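Local coordinates for putative NADPH-dependent oxidoreductase (Desulfitobacterium hafniense DCB-2, PDB 3DB2), which is a putative NADPH-dependent oxidoreductase of the GFO/IDH/MocA type, probably binding the dinucleotide through its Rossmann-fold domain, at residues T320-G323 with A324-L328. Residues are numbered along the deposited sequence; the frame is centred on the assembly and turned at random.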
ATOM      1  N   THR C 320      18.100  26.032  -6.392  1.00 23.04           N
ATOM      2  CA  THR C 320      17.939  24.998  -5.355  1.00 17.69           C
ATOM      3  C   THR C 320      17.175  23.807  -5.904  1.00 18.53           C
ATOM      4  O   THR C 320      16.688  23.868  -7.048  1.00 23.62           O
ATOM      5  CB  THR C 320      17.169  25.532  -4.145  1.00 20.81           C
ATOM      6  OG1 THR C 320      15.806  25.704  -4.564  1.00 19.42           O
ATOM      7  CG2 THR C 320      17.784  26.836  -3.685  1.00 20.54           C
ATOM      8  N   GLU C 321      17.052  22.720  -5.128  1.00 23.96           N
ATOM      9  CA  GLU C 321      16.459  21.519  -5.719  1.00 27.34           C
ATOM     10  C   GLU C 321      14.944  21.580  -5.801  1.00 24.06           C
ATOM     11  O   GLU C 321      14.384  20.845  -6.613  1.00 21.46           O
ATOM     12  CB  GLU C 321      16.867  20.264  -4.939  1.00 27.48           C
ATOM     13  CG  GLU C 321      16.670  18.986  -5.749  1.00 27.19           C
ATOM     14  CD  GLU C 321      17.210  17.768  -5.026  1.00 22.87           C
ATOM     15  OE1 GLU C 321      18.159  17.886  -4.227  1.00 32.51           O
ATOM     16  OE2 GLU C 321      16.671  16.671  -5.226  1.00 23.22           O
ATOM     17  N   ILE C 322      14.293  22.392  -4.957  1.00 24.99           N
ATOM     18  CA  ILE C 322      12.856  22.390  -4.867  1.00 20.67           C
ATOM     19  C   ILE C 322      12.311  23.817  -4.871  1.00 21.46           C
ATOM     20  O   ILE C 322      12.142  24.414  -3.798  1.00 19.95           O
ATOM     21  CB  ILE C 322      12.286  21.712  -3.605  1.00 17.91           C
ATOM     22  CG1 ILE C 322      12.966  20.423  -3.182  1.00 22.52           C
ATOM     23  CG2 ILE C 322      10.802  21.481  -3.839  1.00 26.09           C
ATOM     24  CD1 ILE C 322      12.349  19.751  -1.969  1.00 25.71           C
ATOM     25  N   GLY C 323      12.056  24.294  -6.072  1.00 20.97           N
ATOM     26  CA  GLY C 323      11.510  25.620  -6.308  1.00 18.75           C
ATOM     27  C   GLY C 323      10.018  25.693  -6.056  1.00 22.03           C
ATOM     28  O   GLY C 323       9.364  24.731  -5.636  1.00 18.39           O
ATOM     29  N   ALA C 324       9.473  26.884  -6.327  1.00 20.09           N
ATOM     30  CA  ALA C 324       8.070  27.223  -6.122  1.00 21.61           C
ATOM     31  C   ALA C 324       7.170  26.341  -6.982  1.00 20.77           C
ATOM     32  O   ALA C 324       6.128  25.918  -6.498  1.00 20.49           O
ATOM     33  CB  ALA C 324       7.793  28.692  -6.440  1.00 24.94           C
ATOM     34  N   GLU C 325       7.596  26.061  -8.205  1.00 22.92           N
ATOM     35  CA  GLU C 325       6.784  25.247  -9.109  1.00 24.09           C
ATOM     36  C   GLU C 325       6.658  23.809  -8.605  1.00 21.12           C
ATOM     37  O   GLU C 325       5.566  23.247  -8.509  1.00 23.04           O
ATOM     38  CB  GLU C 325       7.427  25.243 -10.481  1.00 27.65           C
ATOM     39  CG  GLU C 325       6.526  25.161 -11.683  1.00 37.08           C
ATOM     40  CD  GLU C 325       7.402  25.347 -12.927  1.00 41.12           C
ATOM     41  OE1 GLU C 325       8.144  24.403 -13.277  1.00 50.87           O
ATOM     42  OE2 GLU C 325       7.325  26.456 -13.504  1.00 58.42           O
ATOM     43  N   ALA C 326       7.796  23.225  -8.296  1.00 18.74           N
ATOM     44  CA  ALA C 326       7.924  21.875  -7.786  1.00 17.21           C
ATOM     45  C   ALA C 326       7.131  21.760  -6.484  1.00 18.71           C
ATOM     46  O   ALA C 326       6.376  20.811  -6.297  1.00 21.73           O
ATOM     47  CB  ALA C 326       9.375  21.500  -7.627  1.00 18.51           C
ATOM     48  N   SER C 327       7.293  22.732  -5.600  1.00 15.94           N
ATOM     49  CA  SER C 327       6.554  22.686  -4.328  1.00 16.80           C
ATOM     50  C   SER C 327       5.058  22.742  -4.569  1.00 19.21           C
ATOM     51  O   SER C 327       4.279  22.027  -3.925  1.00 19.47           O
ATOM     52  CB  SER C 327       6.972  23.840  -3.410  1.00 19.44           C
ATOM     53  OG  SER C 327       8.370  23.827  -3.218  1.00 26.08           O
ATOM     54  N   LEU C 328       4.680  23.610  -5.512  1.00 17.35           N
ATOM     55  CA  LEU C 328       3.281  23.782  -5.897  1.00 22.44           C
ATOM     56  C   LEU C 328       2.779  22.432  -6.411  1.00 18.15           C
ATOM     57  O   LEU C 328       1.639  22.087  -6.128  1.00 22.36           O
ATOM     58  CB  LEU C 328       3.131  24.902  -6.917  1.00 25.93           C
ATOM     59  CG  LEU C 328       1.722  25.360  -7.296  1.00 26.56           C
ATOM     60  CD1 LEU C 328       1.744  26.804  -7.763  1.00 28.06           C
ATOM     61  CD2 LEU C 328       1.097  24.490  -8.363  1.00 22.84           C
TER
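The carbonyl oxygen of Gly-323 takes two hydrogen bonds from one residue, Ser-327, a turn further on. The backbone bond, Ser-327 N to Gly-323 O at 2.9 Å, is nearly straight (161° at the hydrogen) and its donor is tilted only modestly from the carbonyl plane. The hydroxyl gives the second bond, Ser-327 OG to Gly-323 O at 2.8 Å, from above that plane, 42° out of it. With chi1 at -55°, OG lies beside its own backbone N and anti to the carbonyl carbon, which turns it back toward the start of the helix. Ile-322 lies beside these two bonds: its CG2, anti to the backbone N, reaches the helix's first turn, 3.4 Å from Ser-327 OG; the same methyl is 4.0 Å from Ala-326 CB, an apolar contact. Replacing Ser-327 by an alanine would probably cost Gly-323 O its hydroxyl donor and open a small gap beside CG2 of Ile-322. Around the turn, Ile-322 pairs by backbone hydrogen bonds with Cys-122 on strand 120-123, the outermost strand of the parallel sheet within this chain, and Glu-321 forms salt bridges with Arg-127 and Arg-133. The arrangement is a helix N-terminus with Gly-323 as N-cap residue, its carbonyl opening the i to i+4 bonding of helix 324-343 beside the Rossmann-fold sheet.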